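Local coordinates for protein phospholethanolamine N-methyltransferase 2 (Haemonchus contortus, PDB 4KRI) that probably transfers a methyl group from S-adenosylmethionine to phosphomonomethylethanolamine, a step on the nematode's route to phosphocholine, at residues A[334-337]-A[338-342]; A[418-421]-A[422-425]. All blocks are in the same frame, centred on the assembly; numbering follows the deposited sequence.

Interaction 1. Residues A[334-337]-A[338-342]; sequences LSES and FKEYV. With 1SH (2-(methylamino)ethyl dihydrogen phosphate), chain E.
Ser-335 is the N-cap of helix 336-345, and its hydroxyl does for Phe-338 what a preceding turn would otherwise do. With OG flanked by both main-chain neighbours of CA (chi1 75°), the oxygen reaches forward to the first turn and accepts from Phe-338 N at 3.0 Å. The carbonyl O of Ser-335 then takes Lys-339 N at 3.0 Å, and the regular helix follows as Glu-340 N reaches Glu-336 O and Tyr-341 N reaches Ser-337 O.

Below the cap, the methyl CD2 of Leu-334 lies against the Phe-338 ring, 4.1 Å from its CD2, while the bent Lys-339 chain brings CD to 3.6 Å from Leu-334 CB. That bend carries NZ to a water at 2.9 Å and leaves only a long salt bridge, 4.0 Å, to OE1 of Glu-336. The other Glu-336 oxygen, OE2, lies 3.4 Å from OE2 of Glu-340, the two carboxylate planes nearly perpendicular; the like charges may raise the proton affinity of either group.

At the far end Tyr-341 OH donates to the phosphate oxygen O1 of the ligand at 2.7 Å, with O1 near the ring plane. Ser-337 and Phe-338 meet Tyr-416 of helix 400-418, and Leu-334 and Tyr-341 rest on strand 320-329, the latter against Tyr-327.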
loop_
_atom_site.group_PDB
_atom_site.type_symbol
_atom_site.label_atom_id
_atom_site.label_comp_id
_atom_site.label_asym_id
_atom_site.label_seq_id
_atom_site.Cartn_x
_atom_site.Cartn_y
_atom_site.Cartn_z
ATOM N N LEU A 334 -11.540 -15.343 26.405
ATOM C CA LEU A 334 -11.730 -14.040 25.773
ATOM C C LEU A 334 -12.781 -13.204 26.507
ATOM O O LEU A 334 -13.863 -13.695 26.808
ATOM C CB LEU A 334 -12.132 -14.214 24.306
ATOM C CG LEU A 334 -11.129 -14.956 23.417
ATOM C CD1 LEU A 334 -11.457 -14.754 21.946
ATOM C CD2 LEU A 334 -9.704 -14.512 23.719
ATOM N N SER A 335 -12.457 -11.945 26.792
ATOM C CA SER A 335 -13.422 -11.035 27.415
ATOM C C SER A 335 -14.287 -10.344 26.364
ATOM O O SER A 335 -13.874 -10.191 25.214
ATOM C CB SER A 335 -12.708 -9.982 28.258
ATOM O OG SER A 335 -12.103 -9.002 27.433
ATOM N N GLU A 336 -15.490 -9.931 26.758
ATOM C CA GLU A 336 -16.395 -9.236 25.846
ATOM C C GLU A 336 -15.765 -7.929 25.365
ATOM O O GLU A 336 -15.969 -7.504 24.228
ATOM C CB GLU A 336 -17.756 -8.992 26.529
ATOM C CG GLU A 336 -18.779 -8.226 25.688
ATOM C CD GLU A 336 -19.231 -8.979 24.444
ATOM O OE1 GLU A 336 -19.028 -10.212 24.372
ATOM O OE2 GLU A 336 -19.795 -8.333 23.534
ATOM N N SER A 337 -14.985 -7.303 26.240
ATOM C CA SER A 337 -14.308 -6.058 25.918
ATOM C C SER A 337 -13.238 -6.277 24.849
ATOM O O SER A 337 -13.096 -5.470 23.950
ATOM C CB SER A 337 -13.679 -5.468 27.178
ATOM O OG SER A 337 -12.857 -4.366 26.857
ATOM N N PHE A 338 -12.499 -7.378 24.950
ATOM C CA PHE A 338 -11.482 -7.682 23.945
ATOM C C PHE A 338 -12.150 -7.991 22.614
ATOM O O PHE A 338 -11.693 -7.557 21.555
ATOM C CB PHE A 338 -10.625 -8.865 24.403
ATOM C CG PHE A 338 -9.619 -9.328 23.383
ATOM C CD1 PHE A 338 -8.492 -8.562 23.092
ATOM C CD2 PHE A 338 -9.795 -10.538 22.718
ATOM C CE1 PHE A 338 -7.562 -8.995 22.144
ATOM C CE2 PHE A 338 -8.874 -10.976 21.771
ATOM C CZ PHE A 338 -7.756 -10.205 21.487
ATOM N N LYS A 339 -13.237 -8.748 22.671
ATOM C CA LYS A 339 -13.972 -9.126 21.468
ATOM C C LYS A 339 -14.578 -7.907 20.760
ATOM O O LYS A 339 -14.582 -7.836 19.528
ATOM C CB LYS A 339 -15.032 -10.191 21.800
ATOM C CG LYS A 339 -14.426 -11.592 22.025
ATOM C CD LYS A 339 -15.058 -12.361 23.199
ATOM C CE LYS A 339 -16.375 -13.023 22.846
ATOM N NZ LYS A 339 -17.022 -13.632 24.061
ATOM N N GLU A 340 -15.068 -6.943 21.532
ATOM C CA GLU A 340 -15.581 -5.704 20.950
ATOM C C GLU A 340 -14.447 -4.895 20.321
ATOM O O GLU A 340 -14.633 -4.274 19.279
ATOM C CB GLU A 340 -16.324 -4.858 21.993
ATOM C CG GLU A 340 -17.642 -5.462 22.464
ATOM C CD GLU A 340 -18.338 -4.596 23.499
ATOM O OE1 GLU A 340 -17.849 -3.474 23.764
ATOM O OE2 GLU A 340 -19.370 -5.041 24.050
ATOM N N TYR A 341 -13.280 -4.903 20.960
ATOM C CA TYR A 341 -12.092 -4.246 20.418
ATOM C C TYR A 341 -11.704 -4.913 19.102
ATOM O O TYR A 341 -11.447 -4.229 18.106
ATOM C CB TYR A 341 -10.947 -4.306 21.447
ATOM C CG TYR A 341 -9.544 -4.102 20.900
ATOM C CD1 TYR A 341 -9.094 -2.841 20.529
ATOM C CD2 TYR A 341 -8.661 -5.168 20.793
ATOM C CE1 TYR A 341 -7.803 -2.658 20.035
ATOM C CE2 TYR A 341 -7.379 -4.995 20.297
ATOM C CZ TYR A 341 -6.955 -3.742 19.937
ATOM O OH TYR A 341 -5.673 -3.578 19.463
ATOM N N VAL A 342 -11.704 -6.245 19.082
ATOM C CA VAL A 342 -11.330 -6.975 17.872
ATOM C C VAL A 342 -12.313 -6.717 16.735
ATOM O O VAL A 342 -11.910 -6.518 15.593
ATOM C CB VAL A 342 -11.194 -8.480 18.147
ATOM C CG1 VAL A 342 -11.062 -9.263 16.845
ATOM C CG2 VAL A 342 -9.984 -8.730 19.013
HETATM O O4 1SH E . -3.059 -1.053 19.123
HETATM P P1 1SH E . -4.054 -0.553 18.078
HETATM O O1 1SH E . -5.186 -1.485 17.898
HETATM O O3 1SH E . -4.588 0.865 18.511
HETATM O O2 1SH E . -3.303 -0.453 16.687
HETATM C C1 1SH E . -2.163 0.233 16.624
HETATM C C2 1SH E . -1.382 0.106 15.323
HETATM N N1 1SH E . -0.831 -1.183 15.011
HETATM C C3 1SH E . -0.300 -1.119 13.698
HETATM O O HOH W 1 -17.066 -12.807 26.877
#

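Interaction 2. Residues A[418-421]-A[422-425]; sequences ADDN and HNWN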
loop_
_atom_site.group_PDB
_atom_site.type_symbol
_atom_site.label_atom_id
_atom_site.label_comp_id
_atom_site.label_asym_id
_atom_site.label_seq_id
_atom_site.Cartn_x
_atom_site.Cartn_y
_atom_site.Cartn_z
ATOM N N ALA A 418 -3.270 -9.187 30.111
ATOM C CA ALA A 418 -3.437 -9.827 31.413
ATOM C C ALA A 418 -4.335 -11.056 31.341
ATOM O O ALA A 418 -4.090 -12.062 32.008
ATOM C CB ALA A 418 -3.980 -8.831 32.405
ATOM N N ASP A 419 -5.380 -10.977 30.530
ATOM C CA ASP A 419 -6.290 -12.105 30.369
ATOM C C ASP A 419 -5.763 -13.133 29.357
ATOM O O ASP A 419 -6.420 -14.141 29.088
ATOM C CB ASP A 419 -7.673 -11.587 29.956
ATOM C CG ASP A 419 -8.293 -10.696 31.008
ATOM O OD1 ASP A 419 -8.001 -10.902 32.205
ATOM O OD2 ASP A 419 -9.071 -9.791 30.642
ATOM N N ASP A 420 -4.567 -12.876 28.823
ATOM C CA ASP A 420 -3.980 -13.662 27.722
ATOM C C ASP A 420 -4.917 -13.731 26.520
ATOM O O ASP A 420 -5.049 -14.775 25.875
ATOM C CB ASP A 420 -3.556 -15.075 28.171
ATOM C CG ASP A 420 -2.545 -15.714 27.217
ATOM O OD1 ASP A 420 -1.580 -15.024 26.821
ATOM O OD2 ASP A 420 -2.717 -16.900 26.847
ATOM N N ASN A 421 -5.567 -12.606 26.226
ATOM C CA ASN A 421 -6.357 -12.485 25.011
ATOM C C ASN A 421 -5.459 -11.944 23.892
ATOM O O ASN A 421 -5.366 -12.526 22.813
ATOM C CB ASN A 421 -7.531 -11.524 25.215
ATOM C CG ASN A 421 -8.608 -12.065 26.168
ATOM O OD1 ASN A 421 -9.670 -11.457 26.290
ATOM N ND2 ASN A 421 -8.346 -13.194 26.830
ATOM N N HIS A 422 -4.790 -10.831 24.181
ATOM C CA HIS A 422 -3.971 -10.110 23.203
ATOM C C HIS A 422 -2.532 -10.609 23.289
ATOM O O HIS A 422 -1.910 -10.524 24.344
ATOM C CB HIS A 422 -4.024 -8.614 23.540
ATOM C CG HIS A 422 -3.535 -7.714 22.454
ATOM N ND1 HIS A 422 -4.046 -6.449 22.247
ATOM C CD2 HIS A 422 -2.558 -7.877 21.523
ATOM C CE1 HIS A 422 -3.419 -5.879 21.235
ATOM N NE2 HIS A 422 -2.513 -6.724 20.780
ATOM N N ASN A 423 -2.000 -11.130 22.184
ATOM C CA ASN A 423 -0.603 -11.535 22.142
ATOM C C ASN A 423 0.146 -10.785 21.040
ATOM O O ASN A 423 -0.466 -10.237 20.118
ATOM C CB ASN A 423 -0.473 -13.051 21.900
ATOM C CG ASN A 423 -0.653 -13.881 23.161
ATOM O OD1 ASN A 423 -1.149 -13.397 24.185
ATOM N ND2 ASN A 423 -0.256 -15.147 23.090
ATOM N N TRP A 424 1.472 -10.767 21.134
ATOM C CA TRP A 424 2.291 -10.127 20.104
ATOM C C TRP A 424 3.231 -11.199 19.594
ATOM O O TRP A 424 4.124 -11.646 20.327
ATOM C CB TRP A 424 3.075 -8.943 20.673
ATOM C CG TRP A 424 3.767 -8.119 19.599
ATOM C CD1 TRP A 424 3.266 -7.798 18.369
ATOM C CD2 TRP A 424 5.090 -7.554 19.653
ATOM N NE1 TRP A 424 4.186 -7.046 17.667
ATOM C CE2 TRP A 424 5.316 -6.892 18.433
ATOM C CE3 TRP A 424 6.102 -7.544 20.624
ATOM C CZ2 TRP A 424 6.513 -6.220 18.150
ATOM C CZ3 TRP A 424 7.292 -6.874 20.347
ATOM C CH2 TRP A 424 7.487 -6.226 19.116
ATOM N N ASN A 425 3.011 -11.638 18.354
ATOM C CA ASN A 425 3.668 -12.831 17.831
ATOM C C ASN A 425 4.725 -12.558 16.764
ATOM O O ASN A 425 4.603 -11.607 15.997
ATOM C CB ASN A 425 2.622 -13.792 17.262
ATOM C CG ASN A 425 1.771 -14.430 18.344
ATOM O OD1 ASN A 425 2.204 -14.556 19.492
ATOM N ND2 ASN A 425 0.567 -14.856 17.977
#
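Asp-420 and Asn-423 bring their side chains together where helix 400-418 ends and strand 422-430 begins, a small worked example of how a chain leaves one regular element for another. The backbone part comes first. Asp-420 has a positive phi of 55° and closes the helix with a Schellman motif; two residues later, after Asn-421, His-422 has the extended conformation of a strand. The turn from Asp-420 to Asn-423 is short, with the CA atoms of these two residues 6.9 Å apart.

The polar part is a meeting of two flat groups. The carboxylate of Asp-420 swings forward with CG opposite the backbone N (chi1 -161°), and its OD1 comes to 3.9 Å from CG of Asn-423. The carboxylate and amide planes stand 50° apart, so the groups lean across one another instead of stacking. The second carboxylate oxygen, OD2, accepts from the backbone N of His-331. Asn-421, buried, turns the other way, toward the start of helix 336-345, its OD1 accepting from Ser-335 N and its ND2 donating to Thr-333 O.

The aromatic part belongs to His-422. Its imidazole projects from the strand to meet Tyr-327 edge-to-face and Phe-376 with the ring planes at about 45°, and its nearest atom is about 5 Å from the nearest atom of the bound phosphomonomethylethanolamine.

Chemically, the turn puts its polar ends to use on the neighbouring 331-335 segment: one oxygen of the Asp-420 carboxylate and both ends of the buried Asn-421 amide find their partners in main-chain groups there, while the other Asp-420 oxygen lies beside the Asn-423 amide.

Interaction 1 precedes interaction 2 along the chain, yet their centres lie only 12 Å apart, on the same side of the chain's centre. The first starts helix 336-345, which follows strand 320-329; the second starts strand 422-430, which runs antiparallel to 320-329 and to 367-371, as the reversed last strand does in class I methyltransferases. The two thus occupy neighbouring strand ends of the catalytic fold. They also meet directly: Tyr-341 OH packs 3.7 Å from His-422 CE1, beside the phosphate-binding part of the substrate pocket. Tyr-341 of interaction 1 binds the phosphate itself, while His-422 of interaction 2 stands farther back and probably acts, if at all, from a second layer.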